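Putative (Helicobacter pylori, PDB 4O8S) probably transfers nucleotides as a member of the nucleotidyltransferase superfamily, related to AbiEii toxins of type IV toxin-antitoxin systems. Local coordinates at residues A[74-79]-A[84-89]. Numbering follows the deposited sequence.
Sequences HIKKDT and RYMVRY
His-74 and Met-86 form an antiparallel hydrogen-bonded pair, Met-86 N giving a nearly straight bond to His-74 O (2.8 Å, 168° at the hydrogen) and His-74 N returning one to Met-86 O, before a classic beta bulge sets Lys-76 and Lys-77 together against Arg-84. The carbonyl Arg-84 O takes both amides of the bulge, Lys-76 N at 2.7 Å and, on a lone pair, Lys-77 N at 3.1 Å; Arg-84 N closes the pair on Lys-77 O. The bulge brings the Lys-76 side chain to the face that carries Arg-84 and Met-86. There Lys-76 CD lies 3.8 Å from Met-86 CG; its still closer approach to the selenomethionine methyl CE is doubtful. Bends at chi3 and chi4 (68° and 75°) carry the lysine's end away from strand 82-91. Lys-77 slants across Arg-84, Lys-77 CB 4.0 Å from Arg-84 CB. The like-charged ends stay out of contact, Lys-77 NZ 5.0 Å from Arg-84 NH1, and Arg-84 NE makes a salt bridge to Glu-103. On the other face, Ile-75 lies alongside Tyr-85, pointing the same way, Ile-75 CG1 3.9 Å from Tyr-85 CD2. A water donates to Asp-78 OD1 and hydrogen-bonds to Tyr-85 OH (2.6 Å from the water oxygen); OD1 also forms a salt bridge with Lys-53. At the protein surface, 68-75 and 77-78 edge the mixed sheet; strand 82-91 pairs along its other edge, also antiparallel, with strand 98-106, while helix 56-63 covers the Ile-75 and Tyr-85 face through Leu-57 and Leu-56.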
loop_
_atom_site.group_PDB
_atom_site.type_symbol
_atom_site.label_atom_id
_atom_site.label_comp_id
_atom_site.label_asym_id
_atom_site.label_seq_id
_atom_site.Cartn_x
_atom_site.Cartn_y
_atom_site.Cartn_z
ATOM N N HIS A 74 -19.724 5.294 -9.712
ATOM C CA HIS A 74 -20.709 4.933 -8.691
ATOM C C HIS A 74 -20.210 5.252 -7.268
ATOM O O HIS A 74 -19.150 4.765 -6.837
ATOM C CB HIS A 74 -21.095 3.448 -8.814
ATOM C CG HIS A 74 -22.085 2.996 -7.782
ATOM N ND1 HIS A 74 -23.390 3.448 -7.749
ATOM C CD2 HIS A 74 -21.960 2.140 -6.737
ATOM C CE1 HIS A 74 -24.022 2.893 -6.730
ATOM N NE2 HIS A 74 -23.176 2.097 -6.098
ATOM N N ILE A 75 -20.970 6.073 -6.541
ATOM C CA ILE A 75 -20.616 6.451 -5.166
ATOM C C ILE A 75 -21.235 5.445 -4.214
ATOM O O ILE A 75 -22.458 5.500 -3.955
ATOM C CB ILE A 75 -21.184 7.836 -4.812
ATOM C CG1 ILE A 75 -20.784 8.868 -5.872
ATOM C CG2 ILE A 75 -20.758 8.270 -3.390
ATOM C CD1 ILE A 75 -21.405 10.234 -5.646
ATOM N N LYS A 76 -20.431 4.513 -3.711
ATOM C CA LYS A 76 -20.949 3.489 -2.810
ATOM C C LYS A 76 -21.193 4.110 -1.464
ATOM O O LYS A 76 -22.153 3.764 -0.759
ATOM C CB LYS A 76 -19.972 2.324 -2.652
ATOM C CG LYS A 76 -19.991 1.346 -3.817
ATOM C CD LYS A 76 -19.176 0.083 -3.505
ATOM C CE LYS A 76 -19.776 -0.791 -2.420
ATOM N NZ LYS A 76 -20.947 -1.530 -2.979
ATOM N N LYS A 77 -20.326 5.052 -1.119
ATOM C CA LYS A 77 -20.383 5.649 0.196
ATOM C C LYS A 77 -19.690 7.011 0.202
ATOM O O LYS A 77 -18.557 7.158 -0.268
ATOM C CB LYS A 77 -19.733 4.693 1.203
ATOM C CG LYS A 77 -19.977 5.037 2.656
ATOM C CD LYS A 77 -19.944 3.772 3.516
ATOM C CE LYS A 77 -20.558 4.019 4.888
ATOM N NZ LYS A 77 -20.462 2.817 5.772
ATOM N N ASP A 78 -20.387 8.015 0.712
ATOM C CA ASP A 78 -19.788 9.313 0.954
ATOM C C ASP A 78 -20.375 9.811 2.269
ATOM O O ASP A 78 -21.507 10.321 2.313
ATOM C CB ASP A 78 -20.082 10.271 -0.202
ATOM C CG ASP A 78 -19.697 11.712 0.110
ATOM O OD1 ASP A 78 -18.768 11.925 0.928
ATOM O OD2 ASP A 78 -20.321 12.639 -0.473
ATOM N N THR A 79 -19.613 9.619 3.344
ATOM C CA THR A 79 -20.023 10.021 4.691
ATOM C C THR A 79 -18.958 10.893 5.327
ATOM O O THR A 79 -17.971 11.257 4.675
ATOM C CB THR A 79 -20.192 8.812 5.610
ATOM O OG1 THR A 79 -18.923 8.169 5.762
ATOM C CG2 THR A 79 -21.203 7.822 5.043
ATOM N N ARG A 84 -16.158 6.037 -0.774
ATOM C CA ARG A 84 -15.946 4.809 -1.519
ATOM C C ARG A 84 -16.603 4.902 -2.876
ATOM O O ARG A 84 -17.836 5.042 -2.987
ATOM C CB ARG A 84 -16.454 3.597 -0.736
ATOM C CG ARG A 84 -16.230 2.269 -1.438
ATOM C CD ARG A 84 -16.445 1.097 -0.471
ATOM N NE ARG A 84 -15.598 1.192 0.718
ATOM C CZ ARG A 84 -16.051 1.211 1.969
ATOM N NH1 ARG A 84 -17.354 1.137 2.197
ATOM N NH2 ARG A 84 -15.201 1.297 2.995
ATOM N N TYR A 85 -15.772 4.835 -3.917
ATOM C CA TYR A 85 -16.245 5.040 -5.269
ATOM C C TYR A 85 -15.805 3.903 -6.181
ATOM O O TYR A 85 -14.719 3.333 -5.997
ATOM C CB TYR A 85 -15.707 6.360 -5.824
ATOM C CG TYR A 85 -15.948 7.576 -4.964
ATOM C CD1 TYR A 85 -15.162 7.823 -3.839
ATOM C CD2 TYR A 85 -16.933 8.507 -5.295
ATOM C CE1 TYR A 85 -15.366 8.939 -3.048
ATOM C CE2 TYR A 85 -17.140 9.643 -4.501
ATOM C CZ TYR A 85 -16.354 9.841 -3.380
ATOM O OH TYR A 85 -16.532 10.952 -2.579
HETATM N N MSE A 86 -16.653 3.568 -7.151
HETATM C CA MSE A 86 -16.316 2.604 -8.191
HETATM C C MSE A 86 -16.221 3.359 -9.507
HETATM O O MSE A 86 -17.232 3.803 -10.062
HETATM C CB MSE A 86 -17.366 1.502 -8.257
HETATM C CG MSE A 86 -17.602 0.863 -6.891
HETATM SE SE MSE A 86 -15.938 -0.024 -6.323
HETATM C CE MSE A 86 -16.037 0.065 -4.358
ATOM N N VAL A 87 -14.993 3.559 -9.976
ATOM C CA VAL A 87 -14.776 4.245 -11.239
ATOM C C VAL A 87 -14.806 3.239 -12.367
ATOM O O VAL A 87 -13.937 2.373 -12.452
ATOM C CB VAL A 87 -13.437 4.989 -11.255
ATOM C CG1 VAL A 87 -13.186 5.581 -12.625
ATOM C CG2 VAL A 87 -13.441 6.081 -10.186
ATOM N N ARG A 88 -15.811 3.338 -13.230
ATOM C CA ARG A 88 -15.964 2.366 -14.308
ATOM C C ARG A 88 -15.554 2.974 -15.643
ATOM O O ARG A 88 -15.946 4.097 -15.988
ATOM C CB ARG A 88 -17.393 1.814 -14.343
ATOM C CG ARG A 88 -17.895 1.436 -12.954
ATOM C CD ARG A 88 -19.159 0.608 -13.002
ATOM N NE ARG A 88 -19.787 0.508 -11.684
ATOM C CZ ARG A 88 -19.446 -0.383 -10.752
ATOM N NH1 ARG A 88 -18.467 -1.257 -10.979
ATOM N NH2 ARG A 88 -20.084 -0.399 -9.584
ATOM N N TYR A 89 -14.730 2.235 -16.376
ATOM C CA TYR A 89 -14.068 2.809 -17.539
ATOM C C TYR A 89 -13.771 1.745 -18.574
ATOM O O TYR A 89 -13.758 0.542 -18.267
ATOM C CB TYR A 89 -12.755 3.491 -17.130
ATOM C CG TYR A 89 -11.661 2.506 -16.754
ATOM C CD1 TYR A 89 -11.538 2.034 -15.449
ATOM C CD2 TYR A 89 -10.752 2.051 -17.702
ATOM C CE1 TYR A 89 -10.549 1.133 -15.107
ATOM C CE2 TYR A 89 -9.763 1.154 -17.368
ATOM C CZ TYR A 89 -9.659 0.703 -16.074
ATOM O OH TYR A 89 -8.675 -0.201 -15.749
HETATM O O HOH W 1 -16.159 10.936 0.034
#